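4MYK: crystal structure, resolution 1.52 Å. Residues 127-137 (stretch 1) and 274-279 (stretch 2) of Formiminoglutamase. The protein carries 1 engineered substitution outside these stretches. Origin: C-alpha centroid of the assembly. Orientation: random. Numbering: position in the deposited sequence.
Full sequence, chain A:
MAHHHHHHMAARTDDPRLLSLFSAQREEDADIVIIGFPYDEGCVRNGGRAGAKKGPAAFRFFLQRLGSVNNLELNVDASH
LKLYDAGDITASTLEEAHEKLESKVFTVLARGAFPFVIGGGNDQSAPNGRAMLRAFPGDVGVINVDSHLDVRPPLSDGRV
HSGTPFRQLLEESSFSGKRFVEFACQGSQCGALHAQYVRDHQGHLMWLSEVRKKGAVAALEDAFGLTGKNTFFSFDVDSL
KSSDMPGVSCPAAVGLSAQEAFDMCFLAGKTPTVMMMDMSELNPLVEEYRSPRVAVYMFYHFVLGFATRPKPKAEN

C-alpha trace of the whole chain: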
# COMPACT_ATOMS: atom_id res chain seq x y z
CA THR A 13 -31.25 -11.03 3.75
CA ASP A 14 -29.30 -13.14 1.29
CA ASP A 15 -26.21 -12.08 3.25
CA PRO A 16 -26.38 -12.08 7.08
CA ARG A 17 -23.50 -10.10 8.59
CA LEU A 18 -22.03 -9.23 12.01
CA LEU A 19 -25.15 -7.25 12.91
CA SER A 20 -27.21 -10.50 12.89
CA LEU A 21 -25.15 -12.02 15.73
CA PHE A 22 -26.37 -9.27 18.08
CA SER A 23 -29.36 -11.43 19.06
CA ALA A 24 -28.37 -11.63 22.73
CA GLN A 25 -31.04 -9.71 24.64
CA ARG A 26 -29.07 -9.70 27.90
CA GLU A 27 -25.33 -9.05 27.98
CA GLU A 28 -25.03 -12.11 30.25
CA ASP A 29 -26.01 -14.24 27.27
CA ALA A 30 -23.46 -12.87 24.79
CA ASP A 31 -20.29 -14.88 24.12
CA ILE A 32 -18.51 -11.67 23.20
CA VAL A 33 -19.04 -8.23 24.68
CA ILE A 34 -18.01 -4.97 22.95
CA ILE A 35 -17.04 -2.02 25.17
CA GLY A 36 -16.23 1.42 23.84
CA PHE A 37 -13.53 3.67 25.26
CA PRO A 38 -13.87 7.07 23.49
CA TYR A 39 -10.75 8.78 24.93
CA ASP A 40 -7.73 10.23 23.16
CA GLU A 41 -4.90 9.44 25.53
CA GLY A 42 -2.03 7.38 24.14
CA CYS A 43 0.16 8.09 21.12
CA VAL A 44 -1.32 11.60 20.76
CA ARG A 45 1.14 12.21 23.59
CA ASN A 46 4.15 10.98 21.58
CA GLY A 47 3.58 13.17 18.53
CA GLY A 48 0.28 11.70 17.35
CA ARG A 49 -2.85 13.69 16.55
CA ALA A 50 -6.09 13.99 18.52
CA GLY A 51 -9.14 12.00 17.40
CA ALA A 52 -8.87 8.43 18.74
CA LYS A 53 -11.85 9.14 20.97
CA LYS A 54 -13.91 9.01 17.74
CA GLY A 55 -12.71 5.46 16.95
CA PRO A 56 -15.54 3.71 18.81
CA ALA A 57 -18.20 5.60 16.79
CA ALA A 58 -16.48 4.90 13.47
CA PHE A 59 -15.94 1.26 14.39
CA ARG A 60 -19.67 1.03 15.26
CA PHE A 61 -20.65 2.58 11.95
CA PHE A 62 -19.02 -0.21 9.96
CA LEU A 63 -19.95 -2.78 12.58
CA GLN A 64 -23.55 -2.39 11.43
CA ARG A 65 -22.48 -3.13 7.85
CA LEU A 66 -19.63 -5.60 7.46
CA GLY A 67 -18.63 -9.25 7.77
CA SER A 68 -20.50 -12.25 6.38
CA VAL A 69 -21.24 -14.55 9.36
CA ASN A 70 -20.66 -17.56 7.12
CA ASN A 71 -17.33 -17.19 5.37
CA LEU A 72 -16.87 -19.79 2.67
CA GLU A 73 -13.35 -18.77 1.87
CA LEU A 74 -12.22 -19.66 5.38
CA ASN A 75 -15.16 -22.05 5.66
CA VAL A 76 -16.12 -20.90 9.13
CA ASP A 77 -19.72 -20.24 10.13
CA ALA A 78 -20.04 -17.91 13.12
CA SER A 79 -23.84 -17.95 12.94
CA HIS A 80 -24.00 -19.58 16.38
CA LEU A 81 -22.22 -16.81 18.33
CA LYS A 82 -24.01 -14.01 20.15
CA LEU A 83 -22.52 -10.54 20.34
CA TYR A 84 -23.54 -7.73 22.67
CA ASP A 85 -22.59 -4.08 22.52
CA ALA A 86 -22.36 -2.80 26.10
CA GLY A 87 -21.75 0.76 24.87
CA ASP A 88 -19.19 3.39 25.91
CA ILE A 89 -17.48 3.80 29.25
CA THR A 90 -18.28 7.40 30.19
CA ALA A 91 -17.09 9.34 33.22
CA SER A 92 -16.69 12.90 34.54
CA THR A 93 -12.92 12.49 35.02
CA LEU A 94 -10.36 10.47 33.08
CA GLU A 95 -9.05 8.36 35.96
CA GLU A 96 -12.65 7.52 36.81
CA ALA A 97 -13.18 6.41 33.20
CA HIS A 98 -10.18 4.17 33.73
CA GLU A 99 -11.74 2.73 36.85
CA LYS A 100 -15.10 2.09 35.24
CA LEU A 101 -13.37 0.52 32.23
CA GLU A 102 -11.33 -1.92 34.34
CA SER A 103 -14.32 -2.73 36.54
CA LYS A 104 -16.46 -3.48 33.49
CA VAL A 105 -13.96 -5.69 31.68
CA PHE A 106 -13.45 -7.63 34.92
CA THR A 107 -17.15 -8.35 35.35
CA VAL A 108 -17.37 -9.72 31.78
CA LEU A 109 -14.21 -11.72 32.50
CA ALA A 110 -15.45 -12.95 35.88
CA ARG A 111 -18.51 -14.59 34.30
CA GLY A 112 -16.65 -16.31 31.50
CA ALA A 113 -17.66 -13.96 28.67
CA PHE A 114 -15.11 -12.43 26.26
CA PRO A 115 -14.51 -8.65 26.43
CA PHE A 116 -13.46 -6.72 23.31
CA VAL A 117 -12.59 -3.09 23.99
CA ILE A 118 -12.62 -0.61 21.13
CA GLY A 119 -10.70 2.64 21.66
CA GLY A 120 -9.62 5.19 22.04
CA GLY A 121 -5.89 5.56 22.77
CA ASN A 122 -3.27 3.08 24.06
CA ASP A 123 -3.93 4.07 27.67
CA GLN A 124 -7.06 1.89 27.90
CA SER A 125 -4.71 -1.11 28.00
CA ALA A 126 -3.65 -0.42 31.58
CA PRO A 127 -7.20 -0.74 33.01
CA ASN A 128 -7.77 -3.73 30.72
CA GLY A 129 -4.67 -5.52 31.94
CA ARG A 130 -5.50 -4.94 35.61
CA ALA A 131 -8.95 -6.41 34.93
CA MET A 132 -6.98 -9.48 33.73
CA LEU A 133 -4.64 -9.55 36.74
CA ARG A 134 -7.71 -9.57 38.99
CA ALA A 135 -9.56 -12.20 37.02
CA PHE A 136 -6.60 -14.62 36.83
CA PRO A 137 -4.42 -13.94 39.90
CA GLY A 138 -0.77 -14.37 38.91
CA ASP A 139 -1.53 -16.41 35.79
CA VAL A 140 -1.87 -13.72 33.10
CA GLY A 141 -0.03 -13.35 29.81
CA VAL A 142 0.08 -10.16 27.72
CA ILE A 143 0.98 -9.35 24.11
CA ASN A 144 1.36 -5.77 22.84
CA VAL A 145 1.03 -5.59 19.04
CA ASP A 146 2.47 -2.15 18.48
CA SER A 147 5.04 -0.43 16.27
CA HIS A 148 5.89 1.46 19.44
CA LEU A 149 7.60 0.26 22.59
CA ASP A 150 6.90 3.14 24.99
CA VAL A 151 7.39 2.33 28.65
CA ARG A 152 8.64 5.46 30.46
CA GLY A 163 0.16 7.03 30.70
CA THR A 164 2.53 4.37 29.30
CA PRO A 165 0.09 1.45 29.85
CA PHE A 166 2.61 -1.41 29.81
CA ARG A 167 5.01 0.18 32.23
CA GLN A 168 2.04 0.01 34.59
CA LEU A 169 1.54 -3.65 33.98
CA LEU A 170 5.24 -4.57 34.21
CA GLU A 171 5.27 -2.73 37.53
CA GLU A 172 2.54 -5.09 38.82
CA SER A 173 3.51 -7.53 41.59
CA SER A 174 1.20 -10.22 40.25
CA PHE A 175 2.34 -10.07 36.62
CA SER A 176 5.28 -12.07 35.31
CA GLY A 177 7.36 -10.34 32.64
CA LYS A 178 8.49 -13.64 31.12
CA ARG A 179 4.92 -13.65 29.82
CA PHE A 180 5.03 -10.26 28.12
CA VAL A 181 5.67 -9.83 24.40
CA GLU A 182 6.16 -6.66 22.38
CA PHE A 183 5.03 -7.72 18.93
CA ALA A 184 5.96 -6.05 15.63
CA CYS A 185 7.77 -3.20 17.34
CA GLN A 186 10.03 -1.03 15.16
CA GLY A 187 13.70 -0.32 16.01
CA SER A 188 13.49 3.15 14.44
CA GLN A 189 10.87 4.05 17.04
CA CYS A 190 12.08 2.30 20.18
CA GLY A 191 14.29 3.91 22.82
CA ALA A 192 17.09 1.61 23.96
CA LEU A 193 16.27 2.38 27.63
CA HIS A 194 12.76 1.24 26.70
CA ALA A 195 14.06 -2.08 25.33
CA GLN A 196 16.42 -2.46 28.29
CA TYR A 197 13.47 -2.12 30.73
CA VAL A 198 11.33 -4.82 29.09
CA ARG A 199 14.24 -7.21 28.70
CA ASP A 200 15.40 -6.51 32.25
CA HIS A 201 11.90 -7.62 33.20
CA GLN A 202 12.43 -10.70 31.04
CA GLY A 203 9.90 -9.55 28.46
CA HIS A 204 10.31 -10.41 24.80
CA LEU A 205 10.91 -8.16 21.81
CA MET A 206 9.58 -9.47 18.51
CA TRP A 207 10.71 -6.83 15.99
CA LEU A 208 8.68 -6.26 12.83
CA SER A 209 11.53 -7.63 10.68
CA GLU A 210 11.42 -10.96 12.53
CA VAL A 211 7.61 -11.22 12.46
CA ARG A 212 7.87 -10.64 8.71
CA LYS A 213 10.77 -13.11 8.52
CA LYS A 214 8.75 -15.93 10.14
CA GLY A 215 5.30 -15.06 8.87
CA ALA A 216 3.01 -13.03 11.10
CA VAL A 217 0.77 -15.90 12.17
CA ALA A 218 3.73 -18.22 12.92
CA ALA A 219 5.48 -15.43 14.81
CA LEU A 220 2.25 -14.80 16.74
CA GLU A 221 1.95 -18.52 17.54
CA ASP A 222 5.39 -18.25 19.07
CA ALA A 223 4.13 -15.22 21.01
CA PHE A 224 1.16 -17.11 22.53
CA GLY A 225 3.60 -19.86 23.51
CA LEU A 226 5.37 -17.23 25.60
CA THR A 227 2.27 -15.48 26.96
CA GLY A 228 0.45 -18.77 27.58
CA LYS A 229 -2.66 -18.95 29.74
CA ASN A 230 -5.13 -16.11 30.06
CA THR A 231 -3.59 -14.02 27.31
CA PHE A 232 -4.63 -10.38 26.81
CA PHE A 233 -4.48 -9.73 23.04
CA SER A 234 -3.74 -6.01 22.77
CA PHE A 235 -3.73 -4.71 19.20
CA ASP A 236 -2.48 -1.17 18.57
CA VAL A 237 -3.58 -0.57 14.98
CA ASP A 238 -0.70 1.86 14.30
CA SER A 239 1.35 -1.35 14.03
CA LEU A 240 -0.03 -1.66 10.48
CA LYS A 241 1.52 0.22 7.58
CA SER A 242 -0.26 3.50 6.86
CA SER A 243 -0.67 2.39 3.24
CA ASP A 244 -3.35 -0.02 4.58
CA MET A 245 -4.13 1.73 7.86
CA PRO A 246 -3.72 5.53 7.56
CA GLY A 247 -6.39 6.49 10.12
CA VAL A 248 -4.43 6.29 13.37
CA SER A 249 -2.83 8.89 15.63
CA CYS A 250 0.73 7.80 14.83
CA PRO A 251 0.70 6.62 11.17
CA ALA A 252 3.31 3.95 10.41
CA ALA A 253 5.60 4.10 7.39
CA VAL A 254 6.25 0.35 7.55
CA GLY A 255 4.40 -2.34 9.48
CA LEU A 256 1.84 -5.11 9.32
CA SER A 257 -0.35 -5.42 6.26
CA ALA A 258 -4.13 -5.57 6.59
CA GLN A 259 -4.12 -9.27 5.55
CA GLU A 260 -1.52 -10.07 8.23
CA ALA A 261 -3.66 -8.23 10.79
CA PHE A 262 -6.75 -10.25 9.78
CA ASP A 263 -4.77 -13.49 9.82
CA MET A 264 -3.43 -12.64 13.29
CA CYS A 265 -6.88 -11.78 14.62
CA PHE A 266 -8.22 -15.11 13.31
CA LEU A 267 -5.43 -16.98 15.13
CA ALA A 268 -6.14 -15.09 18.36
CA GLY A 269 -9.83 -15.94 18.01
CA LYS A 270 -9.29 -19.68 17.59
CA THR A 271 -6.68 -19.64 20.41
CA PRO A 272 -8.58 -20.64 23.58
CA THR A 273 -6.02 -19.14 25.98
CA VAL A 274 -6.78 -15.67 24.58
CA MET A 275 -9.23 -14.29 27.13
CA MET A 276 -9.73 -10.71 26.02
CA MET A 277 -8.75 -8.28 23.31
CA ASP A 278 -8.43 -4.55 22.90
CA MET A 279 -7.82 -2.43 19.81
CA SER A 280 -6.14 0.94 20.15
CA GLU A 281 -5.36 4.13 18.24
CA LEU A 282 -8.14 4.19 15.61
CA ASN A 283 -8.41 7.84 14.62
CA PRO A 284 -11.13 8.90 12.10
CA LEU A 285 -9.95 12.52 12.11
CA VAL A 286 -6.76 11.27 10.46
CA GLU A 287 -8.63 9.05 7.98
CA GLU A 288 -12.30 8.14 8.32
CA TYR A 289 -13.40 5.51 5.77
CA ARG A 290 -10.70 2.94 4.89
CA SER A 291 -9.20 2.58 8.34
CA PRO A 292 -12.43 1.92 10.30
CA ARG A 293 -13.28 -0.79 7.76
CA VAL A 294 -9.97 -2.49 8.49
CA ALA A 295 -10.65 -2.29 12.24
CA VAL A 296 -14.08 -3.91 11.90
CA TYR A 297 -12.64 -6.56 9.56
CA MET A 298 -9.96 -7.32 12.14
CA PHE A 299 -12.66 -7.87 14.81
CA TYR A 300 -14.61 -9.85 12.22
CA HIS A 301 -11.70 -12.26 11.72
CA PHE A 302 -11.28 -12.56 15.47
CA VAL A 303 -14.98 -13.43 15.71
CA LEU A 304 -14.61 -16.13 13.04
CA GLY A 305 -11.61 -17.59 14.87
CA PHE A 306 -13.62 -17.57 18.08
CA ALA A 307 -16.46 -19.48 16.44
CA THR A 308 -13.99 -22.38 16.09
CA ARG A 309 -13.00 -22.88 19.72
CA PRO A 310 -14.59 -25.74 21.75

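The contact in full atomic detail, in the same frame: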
# COMPACT_ATOMS: atom_id res chain seq x y z
N PRO A 127 -5.99 -0.25 32.35
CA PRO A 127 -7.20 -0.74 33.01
C PRO A 127 -7.53 -2.17 32.60
O PRO A 127 -7.84 -3.02 33.44
CB PRO A 127 -8.29 0.20 32.49
CG PRO A 127 -7.58 1.44 32.13
CD PRO A 127 -6.22 1.04 31.67
N ASN A 128 -7.49 -2.42 31.30
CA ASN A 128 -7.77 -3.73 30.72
C ASN A 128 -6.89 -4.84 31.28
O ASN A 128 -7.37 -5.92 31.60
CB ASN A 128 -7.63 -3.67 29.20
CG ASN A 128 -8.74 -2.88 28.55
OD1 ASN A 128 -9.76 -2.59 29.17
ND2 ASN A 128 -8.55 -2.54 27.28
N GLY A 129 -5.60 -4.57 31.37
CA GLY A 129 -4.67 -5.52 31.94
C GLY A 129 -4.90 -5.80 33.42
O GLY A 129 -4.79 -6.95 33.86
N ARG A 130 -5.21 -4.76 34.19
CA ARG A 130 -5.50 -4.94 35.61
C ARG A 130 -6.77 -5.77 35.82
O ARG A 130 -6.82 -6.61 36.73
CB ARG A 130 -5.61 -3.59 36.32
CG ARG A 130 -4.26 -2.91 36.52
CD ARG A 130 -4.37 -1.68 37.40
NE ARG A 130 -5.22 -0.64 36.82
CZ ARG A 130 -4.79 0.30 36.00
NH1 ARG A 130 -3.51 0.33 35.64
NH2 ARG A 130 -5.63 1.22 35.53
N ALA A 131 -7.77 -5.54 34.98
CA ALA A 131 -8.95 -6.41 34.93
C ALA A 131 -8.55 -7.89 34.76
O ALA A 131 -9.17 -8.77 35.35
CB ALA A 131 -9.90 -5.98 33.80
N MET A 132 -7.51 -8.13 33.96
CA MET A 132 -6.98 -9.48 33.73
C MET A 132 -6.26 -10.01 34.96
O MET A 132 -6.44 -11.16 35.35
CB MET A 132 -6.03 -9.52 32.53
CG MET A 132 -6.69 -9.44 31.16
SD MET A 132 -7.61 -10.89 30.62
CE MET A 132 -6.30 -12.12 30.49
N LEU A 133 -5.42 -9.17 35.56
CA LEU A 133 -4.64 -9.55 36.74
C LEU A 133 -5.53 -9.82 37.95
O LEU A 133 -5.10 -10.50 38.89
CB LEU A 133 -3.61 -8.47 37.09
CG LEU A 133 -2.54 -8.14 36.04
CD1 LEU A 133 -1.64 -7.01 36.55
CD2 LEU A 133 -1.73 -9.38 35.69
N ARG A 134 -6.74 -9.29 37.93
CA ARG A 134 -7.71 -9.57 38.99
C ARG A 134 -8.41 -10.87 38.68
O ARG A 134 -8.63 -11.69 39.57
CB ARG A 134 -8.76 -8.46 39.11
CG ARG A 134 -8.29 -7.18 39.78
CD ARG A 134 -9.37 -6.11 39.65
NE ARG A 134 -10.64 -6.59 40.19
CZ ARG A 134 -11.83 -6.08 39.91
NH1 ARG A 134 -11.96 -5.06 39.07
NH2 ARG A 134 -12.92 -6.60 40.46
N ALA A 135 -8.78 -11.04 37.42
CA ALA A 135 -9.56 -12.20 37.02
C ALA A 135 -8.76 -13.51 37.09
O ALA A 135 -9.32 -14.56 37.44
CB ALA A 135 -10.16 -11.99 35.63
N PHE A 136 -7.47 -13.45 36.76
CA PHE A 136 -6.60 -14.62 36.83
C PHE A 136 -5.36 -14.28 37.63
O PHE A 136 -4.30 -14.01 37.06
CB PHE A 136 -6.21 -15.11 35.44
CG PHE A 136 -7.34 -15.04 34.45
CD1 PHE A 136 -8.32 -16.01 34.42
CD2 PHE A 136 -7.42 -13.98 33.55
CE1 PHE A 136 -9.36 -15.94 33.51
CE2 PHE A 136 -8.46 -13.90 32.64
CZ PHE A 136 -9.43 -14.88 32.62
N PRO A 137 -5.50 -14.26 38.96
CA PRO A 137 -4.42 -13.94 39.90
C PRO A 137 -3.11 -14.66 39.58
O PRO A 137 -3.02 -15.88 39.73
CB PRO A 137 -4.98 -14.45 41.22
CG PRO A 137 -6.46 -14.26 41.08
CD PRO A 137 -6.77 -14.54 39.65
N VAL A 274 -6.60 -17.12 24.73
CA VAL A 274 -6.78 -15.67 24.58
C VAL A 274 -8.12 -15.24 25.19
O VAL A 274 -9.19 -15.55 24.66
CB VAL A 274 -6.68 -15.24 23.11
CG1 VAL A 274 -7.05 -13.77 22.96
CG2 VAL A 274 -5.27 -15.49 22.60
N MET A 275 -8.05 -14.50 26.30
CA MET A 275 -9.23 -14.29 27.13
C MET A 275 -9.86 -12.90 27.00
O MET A 275 -10.99 -12.67 27.44
CB MET A 275 -8.93 -14.64 28.59
CG MET A 275 -8.40 -16.06 28.78
SD MET A 275 -9.55 -17.34 28.24
CE MET A 275 -10.84 -17.12 29.46
N MET A 276 -9.14 -11.98 26.38
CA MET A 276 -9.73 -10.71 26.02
C MET A 276 -8.87 -10.05 24.96
O MET A 276 -7.77 -10.49 24.67
CB MET A 276 -9.90 -9.78 27.22
CG MET A 276 -8.67 -8.96 27.59
SD MET A 276 -8.99 -7.56 28.72
CE MET A 276 -9.65 -6.35 27.56
N MET A 277 -9.40 -8.98 24.40
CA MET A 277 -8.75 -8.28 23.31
C MET A 277 -9.09 -6.81 23.40
O MET A 277 -10.21 -6.45 23.76
CB MET A 277 -9.24 -8.82 21.96
CG MET A 277 -8.92 -7.91 20.80
SD MET A 277 -9.02 -8.67 19.19
CE MET A 277 -8.13 -7.44 18.23
N ASP A 278 -8.12 -5.95 23.12
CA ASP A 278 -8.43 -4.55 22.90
C ASP A 278 -7.77 -4.06 21.61
O ASP A 278 -6.87 -4.72 21.09
CB ASP A 278 -8.16 -3.65 24.13
CG ASP A 278 -6.69 -3.24 24.29
OD1 ASP A 278 -5.83 -3.67 23.50
OD2 ASP A 278 -6.39 -2.48 25.24
N MET A 279 -8.26 -2.94 21.10
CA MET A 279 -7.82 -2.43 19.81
C MET A 279 -7.68 -0.94 19.98
O MET A 279 -8.66 -0.27 20.30
CB MET A 279 -8.87 -2.73 18.73
CG MET A 279 -8.46 -2.37 17.32
SD MET A 279 -9.72 -2.83 16.10
CE MET A 279 -9.78 -4.61 16.33

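Residues 127-135 form the last turns of a helix, and residues 274-279 form a strand that continues later in the chain. The helix lies along the strand and runs antiparallel to it, at 174°. Their axes come within 10.0 Å, a spacing that leaves room for one layer of side chains. The CA of N128 sits 7.9 Å from the CA of D278, and the CA of M132 sits 8.3 Å from the CA of M276.

The helix offers N128, M132 and F136 at intervals of four residues, so these side chains line up along one side. Their CA-to-CB bonds all point toward the strand. R130, L133 and R134 do not reach it. On the strand, M276 and D278 point toward the helix, while V274 and M277 point away. M275 also points toward the helix. Its phi/psi of -104/-13 is unusual for a strand, and here two successive residues, M275 and M276, both point toward the helix.

M276 is the main bump. It has the largest area covered by the other stretch, 72 Å². Its chain extends at chi2 (t) and bends at chi3 (m), and it fits into the space between N128 and M132. Its SD lies 3.7 Å from the backbone O of N128, and its CE lies 3.7 Å from CG of N128. M132 adjoins the base of the same side chain: its SD is 3.7 Å from CG of M276. M132 itself is folded, with all three chi angles in m. Its CE lies 4.1 Å from CB of M275. Methionine side chains are flexible, and M132 and M276 adopt different rotamers.

F136 closes the other end of the contact. It is the first residue after the helix to leave helical phi/psi, but its N still donates a hydrogen bond to O of M132 at 2.9 Å. Its CZ comes within 4.1 Å of CB of M275, and the approach to the ring is oblique. CB of M275 is thus touched by both M132 and F136. These contacts are apolar and depend on shape.

The polar contact lies at the N128 end. ND2 of N128 donates a hydrogen bond to OD2 of D278, at 3.0 Å and with an N-H...O angle of 148°. Both residues are buried, so the bond pairs an amide with a carboxylate oxygen away from solvent. OD1 of D278 is hydrogen-bonded elsewhere in the structure. In all, the two stretches bury 299 Å² between them.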